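Local atomic coordinates of NeuRonal IgCAM-5 (Caenorhabditis elegans, PDB entry 6ON6), a protein that probably acts as a neuronal cell-surface adhesion receptor of the immunoglobulin superfamily, its first immunoglobulin domain pairing with a second copy of itself. Residues Ala4-Ile8 / Val30-His36; Ala18-Val24 / Ile80-Glu85. One frame throughout, in Å; residues are numbered along the deposited sequence.

Contact 1: Ala4-Ile8 / Val30-His36; sequences APPTI and VNDLGSH
How a short edge strand is held by its neighbour's end is well illustrated where Ala-4 to Ile-8 runs antiparallel to Val-30 to His-36. Val-30, extended, faces Ile-8 in a non-hydrogen-bonded pair (CA-CA 4.6 Å); Val-30 CG1 lies 4.2 Å from Pro-6 CB. Asn-31 forms the hydrogen-bonded pair with Thr-7: Asn-31 N donates to Thr-7 O (2.8 Å) and Thr-7 N to Asn-31 O (2.9 Å). Asn-31 ND2 bonds Gln-9 and a water also held by Thr-7 OG1 (chi1 p). Asp-32, at left-handed phi/psi 58/41, ends the pairing, and a second water joins its OD2 to Pro-5 O and Thr-7 OG1. A type II' turn follows from Leu-33 to His-36, with Gly-34 at phi 55. Leu-33 O accepts from His-36 N (3.1 Å) and from His-36 ND1 (3.2 Å), while Pro-6 CG packs 3.5 Å from His-36 ND1. Such pairing of the first strand with the end of strand 24-31 is the A-B edge of an immunoglobulin beta-sandwich.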
loop_
_atom_site.group_PDB
_atom_site.type_symbol
_atom_site.label_atom_id
_atom_site.label_comp_id
_atom_site.label_asym_id
_atom_site.label_seq_id
_atom_site.Cartn_x
_atom_site.Cartn_y
_atom_site.Cartn_z
ATOM N N ALA A 4 22.946 -0.754 11.673
ATOM C CA ALA A 4 22.689 -0.931 10.250
ATOM C C ALA A 4 21.229 -0.682 9.967
ATOM O O ALA A 4 20.374 -1.095 10.748
ATOM C CB ALA A 4 23.059 -2.328 9.809
ATOM N N PRO A 5 20.953 -0.008 8.853
ATOM C CA PRO A 5 19.577 0.162 8.401
ATOM C C PRO A 5 19.073 -1.134 7.792
ATOM O O PRO A 5 19.869 -2.020 7.456
ATOM C CB PRO A 5 19.714 1.249 7.323
ATOM C CG PRO A 5 21.078 1.027 6.761
ATOM C CD PRO A 5 21.920 0.615 7.930
ATOM N N PRO A 6 17.765 -1.304 7.640
ATOM C CA PRO A 6 17.289 -2.459 6.876
ATOM C C PRO A 6 17.826 -2.429 5.459
ATOM O O PRO A 6 17.890 -1.372 4.821
ATOM C CB PRO A 6 15.761 -2.280 6.878
ATOM C CG PRO A 6 15.489 -1.536 8.150
ATOM C CD PRO A 6 16.694 -0.624 8.377
ATOM N N THR A 7 18.137 -3.619 4.937
ATOM C CA THR A 7 18.494 -3.765 3.540
ATOM C C THR A 7 17.778 -5.003 3.009
ATOM O O THR A 7 17.425 -5.914 3.757
ATOM C CB THR A 7 20.035 -3.859 3.358
ATOM O OG1 THR A 7 20.539 -4.885 4.220
ATOM C CG2 THR A 7 20.709 -2.507 3.656
ATOM N N ILE A 8 17.635 -5.058 1.706
ATOM C CA ILE A 8 16.962 -6.195 1.093
ATOM C C ILE A 8 18.003 -7.060 0.399
ATOM O O ILE A 8 18.741 -6.585 -0.481
ATOM C CB ILE A 8 15.830 -5.751 0.163
ATOM C CG1 ILE A 8 14.697 -5.125 0.993
ATOM C CG2 ILE A 8 15.322 -6.937 -0.600
ATOM C CD1 ILE A 8 13.624 -4.406 0.178
ATOM N N VAL A 30 14.871 -9.627 4.224
ATOM C CA VAL A 30 15.242 -8.347 4.789
ATOM C C VAL A 30 16.279 -8.588 5.855
ATOM O O VAL A 30 16.021 -9.312 6.827
ATOM C CB VAL A 30 14.047 -7.592 5.370
ATOM C CG1 VAL A 30 14.559 -6.203 5.787
ATOM C CG2 VAL A 30 12.881 -7.528 4.378
ATOM N N ASN A 31 17.448 -7.955 5.688
ATOM C CA ASN A 31 18.501 -7.953 6.692
ATOM C C ASN A 31 18.335 -6.702 7.536
ATOM O O ASN A 31 17.995 -5.626 7.018
ATOM C CB ASN A 31 19.884 -7.987 6.030
ATOM C CG ASN A 31 20.148 -9.313 5.351
ATOM O OD1 ASN A 31 19.641 -10.347 5.794
ATOM N ND2 ASN A 31 20.866 -9.286 4.239
ATOM N N ASP A 32 18.568 -6.857 8.846
ATOM C CA ASP A 32 18.548 -5.738 9.793
ATOM C C ASP A 32 17.205 -4.995 9.811
ATOM O O ASP A 32 17.144 -3.766 9.825
ATOM C CB ASP A 32 19.735 -4.800 9.553
ATOM C CG ASP A 32 21.064 -5.535 9.645
ATOM O OD1 ASP A 32 21.314 -6.166 10.690
ATOM O OD2 ASP A 32 21.818 -5.520 8.653
ATOM N N LEU A 33 16.100 -5.755 9.761
ATOM C CA LEU A 33 14.779 -5.128 9.751
ATOM C C LEU A 33 14.506 -4.362 11.041
ATOM O O LEU A 33 13.904 -3.282 11.009
ATOM C CB LEU A 33 13.690 -6.181 9.509
ATOM C CG LEU A 33 12.279 -5.600 9.457
ATOM C CD1 LEU A 33 12.106 -4.750 8.209
ATOM C CD2 LEU A 33 11.245 -6.714 9.503
ATOM N N GLY A 34 14.983 -4.876 12.178
ATOM C CA GLY A 34 14.630 -4.259 13.447
ATOM C C GLY A 34 13.125 -4.148 13.630
ATOM O O GLY A 34 12.365 -5.089 13.380
ATOM N N SER A 35 12.680 -2.976 14.069
ATOM C CA SER A 35 11.276 -2.720 14.344
ATOM C C SER A 35 10.546 -2.165 13.141
ATOM O O SER A 35 9.404 -1.709 13.272
ATOM C CB SER A 35 11.163 -1.715 15.475
ATOM O OG SER A 35 11.872 -0.548 15.109
ATOM N N HIS A 36 11.172 -2.185 11.975
ATOM C CA HIS A 36 10.515 -1.644 10.808
ATOM C C HIS A 36 9.442 -2.595 10.288
ATOM O O HIS A 36 9.412 -3.786 10.607
ATOM C CB HIS A 36 11.542 -1.311 9.741
ATOM C CG HIS A 36 12.345 -0.093 10.057
ATOM N ND1 HIS A 36 13.559 -0.145 10.711
ATOM C CD2 HIS A 36 12.100 1.216 9.817
ATOM C CE1 HIS A 36 14.026 1.081 10.850
ATOM N NE2 HIS A 36 13.167 1.924 10.313
HETATM O O HOH W 1 21.476 -4.017 6.479
HETATM O O HOH W 2 21.964 -6.730 2.875
#

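Contact 2: Ala18-Val24 / Ile80-Glu85; sequences ALLGQDV and IKNVQE
In this immunoglobulin beta-sandwich, the turn entering strand 24-31 packs antiparallel on the loop leaving strand 75-80, the B and E strands of the fold. Val-24 and Ile-80 form a hydrogen-bonded pair: Val-24 N donates to Ile-80 O (3.0 Å), Ile-80 N to Val-24 O (2.8 Å). Beyond it, Asn-82 takes left-handed angles (phi/psi 55/57) and its N turns to a side chain, Asp-23 OD1 (2.9 Å). Asp-23 (chi1 m) spends its other oxygen, OD2, on a 2.7 Å salt bridge to Lys-81 NZ. Backbone pairing then resumes: Val-83 N donates to Gln-22 O (2.9 Å), and Val-83 O accepts from Gly-21 N (2.8 Å). Leu-19 to Gln-22 form a type II turn with Gly-21 at phi 88, closed by Gln-22 N to Leu-19 O (3.0 Å); Gln-22 OE1 returns to Leu-19 N (3.0 Å). Val-83, chi1 t, packs inward, CG1 4.0 Å from Ala-18 CB and CG2 4.1 Å from Val-24 CG2, with Val-109 also against it. Glu-85 OE2 forms a salt bridge with Arg-88, outside both segments. A water donates to Gly-21 O at 2.7 Å and, weakly, to Asn-82 OD1 at 3.4 Å.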
loop_
_atom_site.group_PDB
_atom_site.type_symbol
_atom_site.label_atom_id
_atom_site.label_comp_id
_atom_site.label_asym_id
_atom_site.label_seq_id
_atom_site.Cartn_x
_atom_site.Cartn_y
_atom_site.Cartn_z
ATOM N N ALA A 18 4.190 -17.330 -15.403
ATOM C CA ALA A 18 3.228 -18.331 -14.944
ATOM C C ALA A 18 2.186 -18.544 -16.018
ATOM O O ALA A 18 1.864 -17.627 -16.777
ATOM C CB ALA A 18 2.521 -17.848 -13.684
ATOM N N LEU A 19 1.668 -19.765 -16.070
ATOM C CA LEU A 19 0.449 -20.045 -16.827
ATOM C C LEU A 19 -0.772 -19.771 -15.960
ATOM O O LEU A 19 -0.689 -19.774 -14.741
ATOM C CB LEU A 19 0.412 -21.513 -17.253
ATOM C CG LEU A 19 1.542 -21.981 -18.181
ATOM C CD1 LEU A 19 1.416 -23.448 -18.548
ATOM C CD2 LEU A 19 1.817 -21.116 -19.389
ATOM N N LEU A 20 -1.937 -19.590 -16.601
ATOM C CA LEU A 20 -3.166 -19.438 -15.826
ATOM C C LEU A 20 -3.331 -20.604 -14.858
ATOM O O LEU A 20 -3.175 -21.773 -15.238
ATOM C CB LEU A 20 -4.405 -19.400 -16.737
ATOM C CG LEU A 20 -4.499 -18.245 -17.721
ATOM C CD1 LEU A 20 -5.792 -18.350 -18.482
ATOM C CD2 LEU A 20 -4.412 -16.914 -16.997
ATOM N N GLY A 21 -3.685 -20.279 -13.615
ATOM C CA GLY A 21 -3.902 -21.251 -12.567
ATOM C C GLY A 21 -2.669 -21.629 -11.771
ATOM O O GLY A 21 -2.801 -22.322 -10.761
ATOM N N GLN A 22 -1.469 -21.221 -12.209
ATOM C CA GLN A 22 -0.238 -21.584 -11.533
ATOM C C GLN A 22 -0.097 -20.713 -10.287
ATOM O O GLN A 22 -0.572 -19.574 -10.262
ATOM C CB GLN A 22 0.953 -21.305 -12.469
ATOM C CG GLN A 22 2.316 -21.782 -12.001
ATOM C CD GLN A 22 3.377 -21.631 -13.093
ATOM O OE1 GLN A 22 3.068 -21.751 -14.292
ATOM N NE2 GLN A 22 4.649 -21.375 -12.687
ATOM N N ASP A 23 0.555 -21.247 -9.247
ATOM C CA ASP A 23 0.881 -20.429 -8.074
ATOM C C ASP A 23 2.294 -19.887 -8.209
ATOM O O ASP A 23 3.172 -20.597 -8.686
ATOM C CB ASP A 23 0.830 -21.243 -6.781
ATOM C CG ASP A 23 -0.560 -21.776 -6.435
ATOM O OD1 ASP A 23 -1.575 -21.371 -7.026
ATOM O OD2 ASP A 23 -0.600 -22.636 -5.539
ATOM N N VAL A 24 2.499 -18.658 -7.751
ATOM C CA VAL A 24 3.816 -18.008 -7.844
ATOM C C VAL A 24 4.143 -17.310 -6.529
ATOM O O VAL A 24 3.283 -16.662 -5.934
ATOM C CB VAL A 24 3.877 -16.977 -8.993
ATOM C CG1 VAL A 24 5.204 -16.170 -8.988
ATOM C CG2 VAL A 24 3.696 -17.619 -10.316
ATOM N N ILE A 80 0.982 -15.643 -4.714
ATOM C CA ILE A 80 -0.207 -15.353 -5.527
ATOM C C ILE A 80 -0.726 -16.685 -6.022
ATOM O O ILE A 80 -0.081 -17.376 -6.816
ATOM C CB ILE A 80 0.114 -14.430 -6.703
ATOM C CG1 ILE A 80 0.783 -13.170 -6.167
ATOM C CG2 ILE A 80 -1.169 -14.020 -7.424
ATOM C CD1 ILE A 80 1.991 -12.853 -6.847
ATOM N N LYS A 81 -1.881 -17.081 -5.518
ATOM C CA LYS A 81 -2.459 -18.354 -5.910
ATOM C C LYS A 81 -3.246 -18.189 -7.200
ATOM O O LYS A 81 -3.859 -17.143 -7.445
ATOM C CB LYS A 81 -3.420 -18.830 -4.816
ATOM C CG LYS A 81 -2.745 -19.070 -3.434
ATOM C CD LYS A 81 -1.961 -20.349 -3.444
ATOM C CE LYS A 81 -2.958 -21.522 -3.385
ATOM N NZ LYS A 81 -2.314 -22.881 -3.410
ATOM N N ASN A 82 -3.308 -19.267 -7.991
ATOM C CA ASN A 82 -4.271 -19.343 -9.097
ATOM C C ASN A 82 -4.130 -18.141 -10.034
ATOM O O ASN A 82 -5.060 -17.391 -10.281
ATOM C CB ASN A 82 -5.714 -19.461 -8.568
ATOM C CG ASN A 82 -6.713 -19.668 -9.667
ATOM O OD1 ASN A 82 -6.403 -20.254 -10.711
ATOM N ND2 ASN A 82 -7.910 -19.138 -9.454
ATOM N N VAL A 83 -2.916 -17.958 -10.560
ATOM C CA VAL A 83 -2.616 -16.740 -11.302
ATOM C C VAL A 83 -3.545 -16.568 -12.504
ATOM O O VAL A 83 -3.851 -17.532 -13.212
ATOM C CB VAL A 83 -1.129 -16.784 -11.713
ATOM C CG1 VAL A 83 -0.878 -15.826 -12.825
ATOM C CG2 VAL A 83 -0.248 -16.492 -10.486
ATOM N N GLN A 84 -3.988 -15.325 -12.722
ATOM C CA GLN A 84 -4.874 -14.958 -13.817
ATOM C C GLN A 84 -4.248 -13.772 -14.541
ATOM O O GLN A 84 -3.309 -13.150 -14.056
ATOM C CB GLN A 84 -6.236 -14.571 -13.253
ATOM C CG GLN A 84 -6.927 -15.716 -12.508
ATOM C CD GLN A 84 -7.301 -16.855 -13.399
ATOM O OE1 GLN A 84 -7.845 -16.630 -14.512
ATOM N NE2 GLN A 84 -7.179 -18.088 -12.876
ATOM N N GLU A 85 -4.755 -13.462 -15.722
ATOM C CA GLU A 85 -4.349 -12.274 -16.463
ATOM C C GLU A 85 -4.343 -11.017 -15.601
ATOM O O GLU A 85 -3.404 -10.218 -15.671
ATOM C CB GLU A 85 -5.294 -12.061 -17.629
ATOM C CG GLU A 85 -5.166 -13.080 -18.727
ATOM C CD GLU A 85 -5.923 -12.626 -19.977
ATOM O OE1 GLU A 85 -7.135 -12.948 -20.134
ATOM O OE2 GLU A 85 -5.295 -11.900 -20.781
HETATM O O HOH W 3 -4.981 -23.004 -9.307
#

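How the contacts relate
These contacts lie on opposite sides of the chain's centre, their own centres about 30 Å apart and their nearest atoms about 16 Å apart. Strand 24-31 connects them: it starts within contact 2 and finishes in contact 1. Along the chain the segments alternate, 4-8, 18-24, 30-36, 80-85, so the two contacts interlock in sequence without touching. The first strand changes sheets on the way: 7-8 edges the four-stranded sheet, whereas 16-19 edges the other, beside 101-110. Contact 1 joins the first strand to the end of strand 24-31, and contact 2 joins the start of that strand, with the turn before it, to the loop following strand 75-80; neither touches the second chain of the homodimer.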